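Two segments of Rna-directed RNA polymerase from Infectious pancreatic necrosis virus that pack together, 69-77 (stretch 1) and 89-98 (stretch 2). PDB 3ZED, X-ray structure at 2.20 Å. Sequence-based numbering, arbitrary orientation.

Stretch 1, residues 69-77: VELETDAAL
Stretch 2 (89-98) LKDTVSVPEG

The antiparallel pairing of the two stretches runs on past the end of the first strand: T73, the first residue of a short helix, still bonds to stretch 2 twice, from T73 N to D91 O (3.0 Å, N-H...O angle 164°) and from T73 OG1 to K90 O (2.8 Å). T73 is buried, with its CA-to-CB bond toward stretch 2 and chi1 m (-47°), so a hydroxyl that would be costly to bury unpaired is satisfied by a backbone carbonyl.

Before this point, strand 69-72 and strand 92-95 lie side by side with N-to-C directions 142° apart and axes approaching to 4.4 Å. V69 pairs with V95 and L71 with V93 as hydrogen-bonded pairs, each with CA atoms 5.2 Å apart; E70 lies opposite S94, and E72 opposite T92, as the narrower non-hydrogen-bonded backbone pairs, CA to CA 4.5 and 4.6 Å; the side chains of E72 and T92 diverge. The bonds are V69 N to V95 O (2.8 Å, 146°), V95 N to V69 O (3.0 Å, 165°), L71 N to V93 O (2.8 Å, 164°) and V93 N to L71 O (2.7 Å, 165°). Two CA hydrogens of stretch 2 approach the same carbonyls: S94 CA, between the two hydrogen-bonded pairs, is 3.4 Å from V69 O, and T92 CA, just beyond the L71-V93 pair, is 3.2 Å from L71 O. Backbone phi/psi is extended throughout, from -122/124 at V69 to -103/158 at L71, and -130/129 at V93.

V69, L71, V93 and V95 share one face, where branched apolar side chains suit the close packing. L71 (chi1 m, chi2 t) sets CB 3.9 Å from V93 CG1 (V93 chi1 p) and CD1 3.5 Å from V95 CG2 (V95 chi1 m). V93 and V95 are buried, whereas V69 and L71 remain partly exposed. V69, chi1 t, reaches past the strand pair: its CG2 lies 3.9 Å from E97 CB and 3.6 Å from G98 N, after the chain has turned its corner at P96. E97, exposed, extends with chi2 t so that its OE2 comes 3.6 Å from L71 CD1.

E70 and S94 occupy the other face. The exposed E70 side chain (chi1 t, chi2 121°, chi3 67°) brings its end back to the neighboring strand, where T92 OG1 donates to E70 OE2 at 3.0 Å; T92 has chi1 p. S94, also chi1 p, has its hydroxyl engaged elsewhere in the structure.

At E72 the chain passes from strand to helix. E72, at the N-cap position with phi/psi -77/122, points its CB away from stretch 2, while E72 O accepts from A76 N (3.0 Å) and, weakly, from A75 N (2.9 Å). T73 through A76 take helical angles near -55/-36 to -76/-44, and L77 N bonds T73 O at 2.6 Å. This turn directs the small A76 CB toward V93 CG1, at 3.9 Å. Altogether the two stretches bury 671 Å², both sides summed.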

# COMPACT_ATOMS: atom_id res chain seq x y z
N VAL B 69 -6.57 -27.66 17.26
CA VAL B 69 -6.93 -29.06 17.08
C VAL B 69 -6.34 -29.53 15.75
O VAL B 69 -6.61 -28.91 14.72
CB VAL B 69 -8.47 -29.27 17.13
CG1 VAL B 69 -8.85 -30.69 16.72
CG2 VAL B 69 -9.02 -28.93 18.51
N GLU B 70 -5.54 -30.59 15.79
CA GLU B 70 -4.93 -31.16 14.59
C GLU B 70 -5.97 -32.05 13.85
O GLU B 70 -6.25 -33.16 14.29
CB GLU B 70 -3.66 -31.96 14.98
CG GLU B 70 -2.80 -32.41 13.81
CD GLU B 70 -1.37 -31.91 13.83
OE1 GLU B 70 -0.60 -32.32 14.72
OE2 GLU B 70 -1.01 -31.12 12.92
N LEU B 71 -6.58 -31.51 12.76
CA LEU B 71 -7.57 -32.18 11.92
C LEU B 71 -6.94 -32.66 10.62
O LEU B 71 -5.93 -32.13 10.19
CB LEU B 71 -8.74 -31.22 11.57
CG LEU B 71 -9.69 -30.74 12.66
CD1 LEU B 71 -10.84 -29.98 12.05
CD2 LEU B 71 -10.28 -31.89 13.44
N GLU B 72 -7.57 -33.65 9.98
CA GLU B 72 -7.14 -34.19 8.70
C GLU B 72 -7.57 -33.20 7.60
O GLU B 72 -8.75 -32.86 7.52
CB GLU B 72 -7.76 -35.59 8.49
CG GLU B 72 -7.27 -36.34 7.27
CD GLU B 72 -8.03 -37.61 6.92
OE1 GLU B 72 -9.26 -37.66 7.14
OE2 GLU B 72 -7.39 -38.54 6.38
N THR B 73 -6.60 -32.70 6.80
CA THR B 73 -6.85 -31.72 5.72
C THR B 73 -7.91 -32.27 4.73
O THR B 73 -8.76 -31.49 4.28
CB THR B 73 -5.56 -31.35 5.01
OG1 THR B 73 -4.57 -31.06 5.99
CG2 THR B 73 -5.71 -30.12 4.11
N ASP B 74 -7.90 -33.60 4.47
CA ASP B 74 -8.87 -34.30 3.61
C ASP B 74 -10.29 -34.14 4.15
O ASP B 74 -11.22 -34.01 3.36
CB ASP B 74 -8.53 -35.80 3.50
CG ASP B 74 -7.19 -36.12 2.87
OD1 ASP B 74 -6.60 -35.22 2.24
OD2 ASP B 74 -6.74 -37.29 2.99
N ALA B 75 -10.45 -34.14 5.49
CA ALA B 75 -11.75 -33.96 6.14
C ALA B 75 -12.19 -32.50 6.10
O ALA B 75 -13.35 -32.23 5.81
CB ALA B 75 -11.70 -34.46 7.57
N ALA B 76 -11.26 -31.56 6.40
CA ALA B 76 -11.55 -30.13 6.44
C ALA B 76 -11.73 -29.53 5.05
O ALA B 76 -12.59 -28.67 4.87
CB ALA B 76 -10.46 -29.38 7.19
N LEU B 77 -10.92 -29.98 4.06
CA LEU B 77 -11.01 -29.53 2.67
C LEU B 77 -11.17 -30.75 1.76
O LEU B 77 -10.19 -31.19 1.15
CB LEU B 77 -9.78 -28.68 2.29
CG LEU B 77 -9.55 -27.40 3.08
CD1 LEU B 77 -8.18 -26.84 2.80
CD2 LEU B 77 -10.61 -26.35 2.80
N LEU B 89 -0.29 -29.41 -0.13
CA LEU B 89 -0.83 -29.03 1.19
C LEU B 89 -0.41 -30.06 2.24
O LEU B 89 -0.28 -31.24 1.89
CB LEU B 89 -2.37 -28.97 1.17
CG LEU B 89 -3.07 -27.82 0.44
CD1 LEU B 89 -4.52 -28.18 0.16
CD2 LEU B 89 -3.01 -26.52 1.22
N LYS B 90 -0.29 -29.65 3.52
CA LYS B 90 0.02 -30.58 4.61
C LYS B 90 -1.15 -31.56 4.79
O LYS B 90 -2.28 -31.21 4.47
CB LYS B 90 0.28 -29.81 5.92
CG LYS B 90 1.56 -28.99 5.92
CD LYS B 90 1.76 -28.29 7.25
CE LYS B 90 2.96 -27.37 7.27
NZ LYS B 90 2.75 -26.12 6.48
N ASP B 91 -0.88 -32.78 5.29
CA ASP B 91 -1.91 -33.81 5.52
C ASP B 91 -2.79 -33.48 6.75
O ASP B 91 -3.89 -34.01 6.87
CB ASP B 91 -1.27 -35.20 5.67
CG ASP B 91 -0.35 -35.34 6.86
OD1 ASP B 91 0.67 -34.60 6.91
OD2 ASP B 91 -0.64 -36.17 7.75
N THR B 92 -2.29 -32.59 7.64
CA THR B 92 -3.00 -32.14 8.83
C THR B 92 -3.14 -30.62 8.84
O THR B 92 -2.28 -29.91 8.30
CB THR B 92 -2.32 -32.61 10.11
OG1 THR B 92 -0.96 -32.17 10.12
CG2 THR B 92 -2.41 -34.12 10.32
N VAL B 93 -4.22 -30.14 9.46
CA VAL B 93 -4.54 -28.71 9.58
C VAL B 93 -4.85 -28.40 11.07
O VAL B 93 -5.63 -29.12 11.70
CB VAL B 93 -5.68 -28.30 8.59
CG1 VAL B 93 -7.03 -28.93 8.92
CG2 VAL B 93 -5.79 -26.79 8.46
N SER B 94 -4.21 -27.37 11.64
CA SER B 94 -4.43 -26.97 13.03
C SER B 94 -5.47 -25.85 13.08
O SER B 94 -5.25 -24.79 12.51
CB SER B 94 -3.12 -26.57 13.70
OG SER B 94 -2.48 -25.53 12.98
N VAL B 95 -6.63 -26.11 13.69
CA VAL B 95 -7.74 -25.15 13.72
C VAL B 95 -8.19 -24.80 15.16
O VAL B 95 -8.17 -25.68 16.02
CB VAL B 95 -8.94 -25.63 12.85
CG1 VAL B 95 -8.57 -25.69 11.37
CG2 VAL B 95 -9.47 -26.97 13.32
N PRO B 96 -8.58 -23.53 15.43
CA PRO B 96 -9.02 -23.17 16.79
C PRO B 96 -10.42 -23.70 17.08
O PRO B 96 -11.41 -23.01 16.86
CB PRO B 96 -8.96 -21.63 16.79
CG PRO B 96 -8.49 -21.21 15.42
CD PRO B 96 -8.66 -22.37 14.51
N GLU B 97 -10.50 -24.96 17.55
CA GLU B 97 -11.75 -25.68 17.82
C GLU B 97 -11.84 -26.24 19.25
O GLU B 97 -12.91 -26.73 19.63
CB GLU B 97 -11.89 -26.85 16.84
CG GLU B 97 -12.78 -26.57 15.64
CD GLU B 97 -12.93 -27.73 14.67
OE1 GLU B 97 -13.04 -28.89 15.13
OE2 GLU B 97 -12.97 -27.47 13.45
N GLY B 98 -10.74 -26.19 20.00
CA GLY B 98 -10.62 -26.74 21.35
C GLY B 98 -11.62 -26.22 22.38
O GLY B 98 -12.17 -25.13 22.22